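Local coordinates for adhesion G-protein coupled receptor G6 (Danio rerio, PDB 6V55) that is linked to myelination and probably mediates cell adhesion and helps control signalling through its large calcium-binding extracellular region, at residues N6-D11 with T34-A39; I42-F47 with S109-A114; A551-T556 with Q592-D597; V610-L615 with V669-F674. All coordinates share one frame; numbering follows the deposited sequence.

Interaction 1 of 4, residues N6-D11 with T34-A39; sequences NVVLTD and TIQAPA. With NAG (2-acetamido-2-deoxy-beta-D-glucopyranose), chain E.
The carbonyl oxygen of Thr34 is the best-held polar atom here, gripped twice from the 6-11 segment. Leu9 N donates to Thr34 O at 2.8 Å, coming in nearly along the C=O axis with an N-H...O angle of 163°, and the CA-H of Val8 adds a softer contact at 3.3 Å between Val8 CA and Thr34 O. Two further backbone bonds flank it: Thr34 N to Val7 O at 3.1 Å, lying in the carbonyl plane, and Gln36 N to Leu9 O at 3.1 Å. Donors and acceptors thus step from one chain to the other in the parallel-ladder pattern, with Val8 beside Thr34 and Leu9 beside Ile35.

On the Val8-Thr34 face, Val8 has CG1 anti to its backbone N (chi1 169°), which sets CG2 beside that N and 4.2 Å from Thr34 CB. The same CG2 lies 3.7 Å from C6 of the N-acetylglucosamine, so the sugar rests against this face. Thr34 turns OG1 to the sugar as well, 3.4 Å from its O5, while the hydroxyl is hydrogen-bonded to Asn32 OD1. Gln36 extends its chain past the tip of Val8. On the other face, Leu9 and Ile35 point into the domain, where both touch Tyr110 and Phe16; Ile35 CG2 also packs against Leu9 O.

Strand 8-9 is an outermost strand of its sheet in the CUB domain, zipped onto strand 30-36 by backbone bonds. The chemistry implies a two-sided edge: apolar groups turned inward, and an outer face partly covered by a sugar, where side chains do little of the holding.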
# COMPACT_ATOMS: atom_id res chain seq x y z
N ASN A 6 1.71 9.46 3.45
CA ASN A 6 3.07 9.32 2.92
C ASN A 6 4.02 9.72 4.04
O ASN A 6 4.55 10.84 4.04
CB ASN A 6 3.31 10.16 1.67
CG ASN A 6 2.56 9.64 0.46
OD1 ASN A 6 3.13 9.00 -0.43
ND2 ASN A 6 1.25 9.92 0.41
N VAL A 7 4.26 8.79 4.97
CA VAL A 7 5.01 9.05 6.19
C VAL A 7 6.18 8.07 6.30
O VAL A 7 6.29 7.11 5.54
CB VAL A 7 4.13 8.95 7.45
CG1 VAL A 7 3.37 10.25 7.70
CG2 VAL A 7 3.17 7.79 7.31
N VAL A 8 7.05 8.34 7.27
CA VAL A 8 8.12 7.44 7.68
C VAL A 8 7.91 7.13 9.15
O VAL A 8 7.94 8.04 9.99
CB VAL A 8 9.52 8.05 7.44
CG1 VAL A 8 10.60 7.21 8.11
CG2 VAL A 8 9.80 8.12 5.96
N LEU A 9 7.70 5.86 9.47
CA LEU A 9 7.36 5.45 10.83
C LEU A 9 8.59 4.83 11.47
O LEU A 9 9.17 3.89 10.92
CB LEU A 9 6.17 4.48 10.82
CG LEU A 9 4.99 4.94 9.96
CD1 LEU A 9 3.87 3.90 9.89
CD2 LEU A 9 4.45 6.27 10.47
N THR A 10 9.00 5.38 12.62
CA THR A 10 10.25 4.99 13.27
C THR A 10 10.07 4.46 14.69
O THR A 10 11.08 4.19 15.35
CB THR A 10 11.24 6.18 13.34
OG1 THR A 10 10.70 7.20 14.19
CG2 THR A 10 11.52 6.76 11.97
N ASP A 11 8.84 4.30 15.18
CA ASP A 11 8.66 3.79 16.53
C ASP A 11 8.90 2.28 16.57
O ASP A 11 8.99 1.61 15.53
CB ASP A 11 7.26 4.12 17.05
CG ASP A 11 7.11 5.58 17.45
OD1 ASP A 11 8.13 6.31 17.44
OD2 ASP A 11 5.97 5.99 17.79
N THR A 34 6.73 4.14 4.80
CA THR A 34 8.05 3.52 4.93
C THR A 34 8.33 3.29 6.41
O THR A 34 8.27 4.22 7.22
CB THR A 34 9.12 4.38 4.26
OG1 THR A 34 9.09 4.15 2.84
CG2 THR A 34 10.52 4.05 4.76
N ILE A 35 8.61 2.05 6.78
CA ILE A 35 8.88 1.70 8.17
C ILE A 35 10.37 1.45 8.31
O ILE A 35 10.91 0.54 7.67
CB ILE A 35 8.10 0.46 8.60
CG1 ILE A 35 6.65 0.55 8.10
CG2 ILE A 35 8.18 0.32 10.08
CD1 ILE A 35 5.86 -0.75 8.20
N GLN A 36 11.04 2.25 9.15
CA GLN A 36 12.48 2.15 9.29
C GLN A 36 12.87 1.83 10.73
O GLN A 36 12.41 2.50 11.67
CB GLN A 36 13.19 3.42 8.85
CG GLN A 36 14.66 3.19 8.65
CD GLN A 36 15.28 4.21 7.73
OE1 GLN A 36 16.27 3.93 7.05
NE2 GLN A 36 14.68 5.40 7.69
N ALA A 37 13.70 0.82 10.88
CA ALA A 37 14.29 0.35 12.12
C ALA A 37 15.79 0.64 12.12
O ALA A 37 16.38 0.83 11.05
CB ALA A 37 14.01 -1.15 12.27
N PRO A 38 16.46 0.68 13.31
CA PRO A 38 17.93 0.79 13.32
C PRO A 38 18.63 -0.48 12.84
O PRO A 38 17.97 -1.49 12.58
CB PRO A 38 18.26 1.08 14.79
CG PRO A 38 17.06 0.59 15.56
CD PRO A 38 15.90 0.87 14.67
N ALA A 39 19.97 -0.44 12.78
CA ALA A 39 20.76 -1.35 11.95
C ALA A 39 20.73 -2.81 12.38
O ALA A 39 21.03 -3.69 11.56
CB ALA A 39 22.22 -0.87 11.89
C1 NAG E . 8.83 6.17 -0.14
C2 NAG E . 9.66 6.49 -1.40
C3 NAG E . 11.16 6.36 -1.10
C4 NAG E . 11.56 7.25 0.07
C5 NAG E . 10.72 6.89 1.30
C6 NAG E . 10.96 7.85 2.45
C7 NAG E . 8.28 5.92 -3.35
C8 NAG E . 8.12 4.99 -4.52
N2 NAG E . 9.30 5.66 -2.54
O3 NAG E . 11.93 6.70 -2.25
O4 NAG E . 12.95 7.08 0.35
O5 NAG E . 9.32 6.98 1.00
O6 NAG E . 10.11 8.98 2.36
O7 NAG E . 7.51 6.86 -3.15

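Interaction 2 of 4, residues I42-F47 with S109-A114; sequences IVQITF and SYKQVA
The segments 42-47 and 109-114, on neighbouring strands of the antiparallel four-stranded sheet of the CUB beta-sandwich, run at 143° to each other. Backbone hydrogen bonds carry most of the contact. At one end Ile42 and Val113 exchange a pair, Ile42 N to Val113 O at 2.7 Å and Val113 N to Ile42 O at 2.9 Å, both nearly straight and close to the C=O axes. Gln44 N continues the ladder to Lys111 O, and Thr46 and Ser109 close it with a second reciprocal pair, in which the bond from Thr46 N is bent to 141°. Between these pairs the CA-H of Ile45 leans on Ser109 O and that of Tyr110 on Gln44 O.

Apolar contacts divide between the faces. Val43, Ile45 and Tyr110 turn inward to meet Ile35 of the opposing sheet; Ile45 CG2 comes within 4.4 Å of Tyr110 CB before the phenol ring leads off toward that sheet. On the other face, Ile42 holds CG1 in the crowded position between backbone N and carbonyl carbon (chi1 64°), which brings CG1 to 3.4 Å from Val113 O, and Val113 CG2 packs on Gln44 CB.

Polar side chains collect on this outer face. Gln44 and Lys111 run side by side in the same direction, the amide oxygen alongside the lysine aliphatic chain, and Gln44 also touches an N-acetylglucosamine. Thr46 OG1 is hydrogen-bonded to Thr83 OG1 on the next strand. Beside it, the hydroxyl of Ser109, rotated between N and carbonyl carbon, places OG 3.4 Å from Thr46 CB.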
# COMPACT_ATOMS: atom_id res chain seq x y z
N ILE A 42 14.96 -5.95 12.13
CA ILE A 42 14.16 -6.08 10.92
C ILE A 42 12.72 -5.66 11.24
O ILE A 42 12.35 -5.50 12.40
CB ILE A 42 14.21 -7.50 10.31
CG1 ILE A 42 13.59 -8.53 11.26
CG2 ILE A 42 15.62 -7.89 9.96
CD1 ILE A 42 13.24 -9.83 10.57
N VAL A 43 11.91 -5.48 10.21
CA VAL A 43 10.53 -5.03 10.37
C VAL A 43 9.59 -6.18 10.02
O VAL A 43 9.72 -6.80 8.96
CB VAL A 43 10.23 -3.79 9.51
CG1 VAL A 43 8.80 -3.35 9.72
CG2 VAL A 43 11.20 -2.66 9.82
N GLN A 44 8.66 -6.48 10.92
CA GLN A 44 7.61 -7.45 10.69
C GLN A 44 6.26 -6.74 10.64
O GLN A 44 5.89 -6.06 11.60
CB GLN A 44 7.59 -8.49 11.79
CG GLN A 44 6.70 -9.63 11.49
CD GLN A 44 6.49 -10.52 12.68
OE1 GLN A 44 6.23 -10.06 13.79
NE2 GLN A 44 6.67 -11.82 12.47
N ILE A 45 5.53 -6.88 9.53
CA ILE A 45 4.19 -6.34 9.46
C ILE A 45 3.20 -7.48 9.59
O ILE A 45 3.51 -8.65 9.37
CB ILE A 45 3.90 -5.53 8.18
CG1 ILE A 45 3.84 -6.44 6.95
CG2 ILE A 45 4.90 -4.40 8.00
CD1 ILE A 45 3.37 -5.73 5.69
N THR A 46 1.98 -7.13 9.98
CA THR A 46 0.88 -8.08 10.08
C THR A 46 -0.37 -7.32 9.63
O THR A 46 -0.65 -6.23 10.13
CB THR A 46 0.73 -8.62 11.51
OG1 THR A 46 1.76 -9.60 11.78
CG2 THR A 46 -0.65 -9.27 11.73
N PHE A 47 -1.07 -7.88 8.66
CA PHE A 47 -2.36 -7.32 8.26
C PHE A 47 -3.40 -7.78 9.27
O PHE A 47 -3.69 -8.97 9.37
CB PHE A 47 -2.73 -7.80 6.86
CG PHE A 47 -1.85 -7.25 5.76
CD1 PHE A 47 -2.28 -6.17 5.00
CD2 PHE A 47 -0.62 -7.83 5.46
CE1 PHE A 47 -1.50 -5.66 3.98
CE2 PHE A 47 0.18 -7.32 4.45
CZ PHE A 47 -0.27 -6.23 3.71
N SER A 109 -0.35 -3.71 11.48
CA SER A 109 0.49 -3.50 12.65
C SER A 109 1.94 -3.76 12.28
O SER A 109 2.25 -4.77 11.65
CB SER A 109 0.08 -4.45 13.78
OG SER A 109 0.46 -5.78 13.45
N TYR A 110 2.83 -2.85 12.68
CA TYR A 110 4.25 -3.03 12.45
C TYR A 110 4.99 -3.17 13.78
O TYR A 110 4.54 -2.68 14.82
CB TYR A 110 4.85 -1.89 11.63
CG TYR A 110 4.82 -0.50 12.25
CD1 TYR A 110 3.68 0.30 12.13
CD2 TYR A 110 5.94 0.03 12.90
CE1 TYR A 110 3.64 1.57 12.66
CE2 TYR A 110 5.91 1.32 13.44
CZ TYR A 110 4.75 2.08 13.31
OH TYR A 110 4.68 3.36 13.83
N LYS A 111 6.14 -3.82 13.71
CA LYS A 111 6.87 -4.29 14.89
C LYS A 111 8.35 -4.36 14.53
O LYS A 111 8.70 -4.92 13.48
CB LYS A 111 6.33 -5.66 15.31
CG LYS A 111 6.51 -6.03 16.76
CD LYS A 111 6.63 -7.56 16.89
CE LYS A 111 5.65 -8.14 17.91
NZ LYS A 111 5.74 -9.63 17.89
N GLN A 112 9.20 -3.76 15.37
CA GLN A 112 10.65 -3.89 15.23
C GLN A 112 11.11 -5.17 15.92
O GLN A 112 10.92 -5.34 17.14
CB GLN A 112 11.36 -2.68 15.83
CG GLN A 112 11.13 -1.39 15.09
CD GLN A 112 12.12 -0.30 15.49
OE1 GLN A 112 13.06 -0.55 16.26
NE2 GLN A 112 11.93 0.92 14.96
N VAL A 113 11.70 -6.07 15.15
CA VAL A 113 12.13 -7.39 15.62
C VAL A 113 13.63 -7.47 15.45
O VAL A 113 14.15 -7.17 14.36
CB VAL A 113 11.41 -8.52 14.85
CG1 VAL A 113 12.01 -9.90 15.21
CG2 VAL A 113 9.91 -8.49 15.13
N ALA A 114 14.34 -7.84 16.52
CA ALA A 114 15.77 -8.06 16.43
C ALA A 114 16.05 -9.32 15.62
O ALA A 114 15.29 -10.29 15.68
CB ALA A 114 16.38 -8.17 17.82

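Interaction 3 of 4, residues A551-T556 with Q592-D597; sequences AKINAT and QKIEFD. With NAG (2-acetamido-2-deoxy-beta-D-glucopyranose), chain G.
Tight packing centres on Ile553, whose carbonyl oxygen receives Glu595 N at 2.7 Å, almost straight and along the C=O axis. The CA-H of Ile594 leans on the same oxygen. Beside this backbone join, Ile553 CG2 lies 4.3 Å from Ile594 CB, while its CG1 branch crosses Lys593 obliquely and meets CB. Lys593, bent at three torsions, folds its end back over the loop: NZ makes a weak bond to Ala551 O at 3.3 Å and a better one to Val548 O.

The other side is looser and wet. Glu595, bent at chi2 (137°), curls back so that OE1 comes 3.7 Å from Lys552 CB, yet Lys552 NZ stays 4.4 Å from OE1, too far for a salt bridge. One water donates to both Glu595 OE1 and Lys593 O, and a second joins Ala555 N to Glu595 O, with 2.8 Å from that water to each. Asn554, at the N-cap position, carries an N-acetylglucosamine on ND2; chi1 of 40° sets its CG between backbone N and carbonyl carbon.

The contact ties the turn between helices 534-550 and 555-568 to the exit from helix 573-593. Ile594 is covered by Ala558 of helix 555-568 and by Leu601, Ile603 and Val612 of two strands, so the helical layer meets the sheet here.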
# COMPACT_ATOMS: atom_id res chain seq x y z
N ALA A 551 -34.22 4.61 -21.39
CA ALA A 551 -34.43 3.45 -20.55
C ALA A 551 -35.80 3.49 -19.87
O ALA A 551 -36.39 4.55 -19.69
CB ALA A 551 -33.33 3.32 -19.49
N LYS A 552 -36.30 2.31 -19.53
CA LYS A 552 -37.46 2.19 -18.66
C LYS A 552 -36.97 2.18 -17.23
O LYS A 552 -35.96 1.53 -16.91
CB LYS A 552 -38.26 0.93 -18.98
CG LYS A 552 -38.55 0.74 -20.49
CD LYS A 552 -39.85 -0.04 -20.74
CE LYS A 552 -40.78 0.67 -21.76
NZ LYS A 552 -41.42 1.94 -21.26
N ILE A 553 -37.66 2.91 -16.36
CA ILE A 553 -37.13 3.27 -15.04
C ILE A 553 -37.92 2.56 -13.95
O ILE A 553 -39.12 2.81 -13.78
CB ILE A 553 -37.18 4.78 -14.82
CG1 ILE A 553 -36.58 5.54 -16.02
CG2 ILE A 553 -36.52 5.11 -13.53
CD1 ILE A 553 -35.15 5.36 -16.18
N ASN A 554 -37.25 1.68 -13.19
CA ASN A 554 -37.77 1.23 -11.91
C ASN A 554 -36.94 1.87 -10.80
O ASN A 554 -36.10 2.76 -11.06
CB ASN A 554 -37.81 -0.31 -11.78
CG ASN A 554 -36.61 -1.01 -12.38
OD1 ASN A 554 -35.49 -0.50 -12.35
ND2 ASN A 554 -36.85 -2.22 -12.92
N ALA A 555 -37.18 1.42 -9.56
CA ALA A 555 -36.64 2.04 -8.35
C ALA A 555 -35.12 2.01 -8.29
O ALA A 555 -34.49 3.02 -7.96
CB ALA A 555 -37.20 1.36 -7.11
N THR A 556 -34.50 0.85 -8.57
CA THR A 556 -33.05 0.73 -8.37
C THR A 556 -32.29 1.51 -9.43
O THR A 556 -31.24 2.09 -9.11
CB THR A 556 -32.61 -0.73 -8.36
OG1 THR A 556 -32.73 -1.30 -9.67
CG2 THR A 556 -33.46 -1.53 -7.38
N GLN A 592 -41.45 11.28 -14.16
CA GLN A 592 -42.59 10.96 -15.01
C GLN A 592 -42.60 9.49 -15.42
O GLN A 592 -43.67 8.88 -15.52
CB GLN A 592 -42.58 11.84 -16.26
CG GLN A 592 -42.69 13.32 -15.97
CD GLN A 592 -44.05 13.71 -15.44
OE1 GLN A 592 -45.07 13.10 -15.80
NE2 GLN A 592 -44.08 14.71 -14.56
N LYS A 593 -41.43 8.89 -15.58
CA LYS A 593 -41.30 7.58 -16.21
C LYS A 593 -41.14 6.45 -15.22
O LYS A 593 -41.02 5.30 -15.66
CB LYS A 593 -40.07 7.55 -17.13
CG LYS A 593 -40.19 8.40 -18.35
CD LYS A 593 -39.80 7.65 -19.57
CE LYS A 593 -38.42 7.12 -19.46
NZ LYS A 593 -37.69 7.43 -20.71
N ILE A 594 -41.07 6.74 -13.93
CA ILE A 594 -40.70 5.70 -12.98
C ILE A 594 -41.88 4.76 -12.78
O ILE A 594 -43.04 5.18 -12.73
CB ILE A 594 -40.21 6.32 -11.65
CG1 ILE A 594 -39.85 5.25 -10.67
CG2 ILE A 594 -41.22 7.22 -10.97
CD1 ILE A 594 -38.87 5.72 -9.76
N GLU A 595 -41.60 3.45 -12.85
CA GLU A 595 -42.58 2.42 -12.58
C GLU A 595 -42.44 1.98 -11.13
O GLU A 595 -41.32 1.70 -10.68
CB GLU A 595 -42.40 1.24 -13.54
CG GLU A 595 -42.70 1.55 -15.01
CD GLU A 595 -41.67 0.95 -15.97
OE1 GLU A 595 -41.19 1.68 -16.87
OE2 GLU A 595 -41.33 -0.25 -15.81
N PHE A 596 -43.55 1.95 -10.39
CA PHE A 596 -43.52 1.51 -9.00
C PHE A 596 -44.78 0.72 -8.69
O PHE A 596 -45.75 0.75 -9.45
CB PHE A 596 -43.33 2.69 -8.03
CG PHE A 596 -44.50 3.64 -7.95
CD1 PHE A 596 -44.72 4.61 -8.94
CD2 PHE A 596 -45.35 3.60 -6.84
CE1 PHE A 596 -45.79 5.50 -8.85
CE2 PHE A 596 -46.43 4.49 -6.74
CZ PHE A 596 -46.64 5.44 -7.74
N ASP A 597 -44.77 -0.01 -7.57
CA ASP A 597 -45.81 -1.00 -7.29
C ASP A 597 -46.72 -0.66 -6.14
O ASP A 597 -47.94 -0.89 -6.23
CB ASP A 597 -45.19 -2.38 -7.03
CG ASP A 597 -44.84 -3.08 -8.32
OD1 ASP A 597 -45.77 -3.52 -9.03
OD2 ASP A 597 -43.64 -3.15 -8.66
C1 NAG G . -35.90 -3.10 -13.60
C2 NAG G . -35.78 -4.52 -13.00
C3 NAG G . -35.03 -5.47 -13.95
C4 NAG G . -35.59 -5.44 -15.36
C5 NAG G . -35.59 -4.00 -15.89
C6 NAG G . -36.21 -3.88 -17.26
C7 NAG G . -35.76 -4.45 -10.54
C8 NAG G . -34.90 -4.42 -9.31
N2 NAG G . -35.11 -4.48 -11.71
O3 NAG G . -35.12 -6.81 -13.45
O4 NAG G . -34.82 -6.27 -16.22
O5 NAG G . -36.37 -3.19 -15.00
O6 NAG G . -36.82 -2.61 -17.47
O7 NAG G . -36.98 -4.45 -10.48
O HOH W 1 -40.52 3.63 -18.23
O HOH W 2 -39.65 0.15 -9.02

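Interaction 4 of 4, residues V610-L615 with V669-F674; sequences VGVSAL and VSRINF
Strands 610-614 and 671-674 run antiparallel, their axes 4.6 Å apart at closest and inclined at 163°, with reciprocal backbone pairs at Gly611-Phe674 and Ser613-Ile672. The shortest bonds are Gly611 N to Phe674 O and Ile672 N to Ser613 O, each 2.7 Å, and the latter is also the straightest of the ladder at 170°. Past the last pair, Leu615 N still reaches Ser670 O at 2.8 Å, but from above the carbonyl plane.

Leu615 brings the largest apolar surface. With CG anti to its backbone N (chi1 -164°), it crosses Ile672 at about a right angle, and CD1 sits 3.7 Å from Ile672 CG1 and 3.9 Å from Val669 CG1. Ser613 OG lies beside Ile672 CB on the same face, where Ile672 and Phe674 go on to touch strand 623-628. On the opposite face Val612 and Asn673 stand side by side, pointing alike, and Val612 CG1 abuts Asn673 OD1 at 3.4 Å. The amide nitrogen of Asn673 is held by Ser701 OG, which helps fix the rotation of the group. Arg671 rests CB against Ser613 O; beyond it the chain bends at chi2 and NH2 hydrogen-bonds to Ile594 O, while Val591 covers Val612 and Asn673 from helix 573-593.

These are the central two strands of a four-stranded antiparallel sheet, with one face against helix 573-593 and the other against a second sheet. Such layering, in a chain that carries a GPS motif, is consistent with the GAIN domain of adhesion receptors.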
# COMPACT_ATOMS: atom_id res chain seq x y z
N VAL A 610 -36.85 12.42 -4.06
CA VAL A 610 -37.97 12.52 -5.00
C VAL A 610 -38.96 11.42 -4.65
O VAL A 610 -38.59 10.36 -4.12
CB VAL A 610 -37.57 12.45 -6.51
CG1 VAL A 610 -36.49 13.49 -6.85
CG2 VAL A 610 -37.15 11.05 -6.97
N GLY A 611 -40.22 11.70 -4.88
CA GLY A 611 -41.27 10.78 -4.48
C GLY A 611 -42.41 10.82 -5.47
O GLY A 611 -42.70 11.85 -6.08
N VAL A 612 -43.03 9.67 -5.66
CA VAL A 612 -44.25 9.55 -6.44
C VAL A 612 -45.26 8.87 -5.54
O VAL A 612 -44.89 8.07 -4.67
CB VAL A 612 -44.05 8.75 -7.74
CG1 VAL A 612 -43.42 9.63 -8.78
CG2 VAL A 612 -43.15 7.57 -7.48
N SER A 613 -46.53 9.23 -5.70
CA SER A 613 -47.64 8.54 -5.05
C SER A 613 -48.84 8.57 -5.99
O SER A 613 -48.99 9.50 -6.79
CB SER A 613 -48.02 9.17 -3.71
OG SER A 613 -48.74 10.37 -3.90
N ALA A 614 -49.70 7.57 -5.85
CA ALA A 614 -50.81 7.41 -6.78
C ALA A 614 -51.97 8.33 -6.42
O ALA A 614 -52.29 8.53 -5.24
CB ALA A 614 -51.26 5.95 -6.78
N LEU A 615 -52.61 8.91 -7.44
CA LEU A 615 -53.73 9.83 -7.29
C LEU A 615 -54.97 9.21 -7.91
O LEU A 615 -54.99 8.93 -9.12
CB LEU A 615 -53.45 11.20 -7.94
CG LEU A 615 -54.27 12.50 -7.66
CD1 LEU A 615 -53.57 13.73 -8.20
CD2 LEU A 615 -55.67 12.57 -8.26
N VAL A 669 -54.06 11.99 -15.56
CA VAL A 669 -53.64 12.29 -14.19
C VAL A 669 -53.69 10.99 -13.39
O VAL A 669 -54.76 10.48 -13.06
CB VAL A 669 -54.50 13.39 -13.56
CG1 VAL A 669 -54.11 13.61 -12.11
CG2 VAL A 669 -54.35 14.68 -14.34
N SER A 670 -52.51 10.46 -13.10
CA SER A 670 -52.35 9.21 -12.36
C SER A 670 -51.69 9.40 -11.02
O SER A 670 -51.92 8.59 -10.11
CB SER A 670 -51.48 8.22 -13.16
OG SER A 670 -51.96 7.96 -14.46
N ARG A 671 -50.82 10.40 -10.88
CA ARG A 671 -49.83 10.42 -9.82
C ARG A 671 -49.74 11.80 -9.23
O ARG A 671 -50.17 12.77 -9.83
CB ARG A 671 -48.44 10.03 -10.33
CG ARG A 671 -48.26 8.60 -10.70
CD ARG A 671 -47.58 8.50 -12.03
NE ARG A 671 -47.16 7.13 -12.30
CZ ARG A 671 -45.89 6.72 -12.39
NH1 ARG A 671 -44.88 7.57 -12.23
NH2 ARG A 671 -45.63 5.45 -12.65
N ILE A 672 -49.16 11.88 -8.04
CA ILE A 672 -48.60 13.12 -7.50
C ILE A 672 -47.10 12.93 -7.44
O ILE A 672 -46.62 11.88 -7.01
CB ILE A 672 -49.15 13.45 -6.10
CG1 ILE A 672 -50.65 13.19 -6.06
CG2 ILE A 672 -48.82 14.90 -5.73
CD1 ILE A 672 -51.37 13.72 -4.84
N ASN A 673 -46.36 13.94 -7.89
CA ASN A 673 -44.91 13.95 -7.86
C ASN A 673 -44.43 14.94 -6.81
O ASN A 673 -45.05 15.98 -6.61
CB ASN A 673 -44.36 14.34 -9.23
CG ASN A 673 -44.88 13.45 -10.35
OD1 ASN A 673 -45.03 12.26 -10.16
ND2 ASN A 673 -45.19 14.04 -11.50
N PHE A 674 -43.32 14.64 -6.17
CA PHE A 674 -42.80 15.57 -5.16
C PHE A 674 -41.29 15.45 -5.19
O PHE A 674 -40.76 14.34 -5.17
CB PHE A 674 -43.37 15.22 -3.78
CG PHE A 674 -43.06 16.21 -2.70
CD1 PHE A 674 -41.89 16.11 -1.95
CD2 PHE A 674 -43.98 17.20 -2.36
CE1 PHE A 674 -41.59 17.00 -0.93
CE2 PHE A 674 -43.70 18.10 -1.32
CZ PHE A 674 -42.50 17.99 -0.60

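The four contacts fall into two distant pairs. Interactions 1 and 2 lie in the CUB domain with centres 11 Å apart, one in each sheet of the sandwich: strands 30-36 and 41-51 follow one another in the chain, and Gln112 of interaction 2 lies beside Pro38 of interaction 1. About 54 to 61 Å away between centres, interaction 3 joins a turn between helices to the segment leaving helix 573-593, and interaction 4 pairs two strands of the sheet beside it; Phe596 leans on Val612 and Arg671. Interaction 4 is the most buried, its faces mixing apolar side chains with Asn673 and Arg671, whereas interaction 3 is partly water-mediated and glycosylated. Interaction 1, at a sheet edge, is parallel and backbone-held; interaction 2 combines an apolar inner face with a polar outer one.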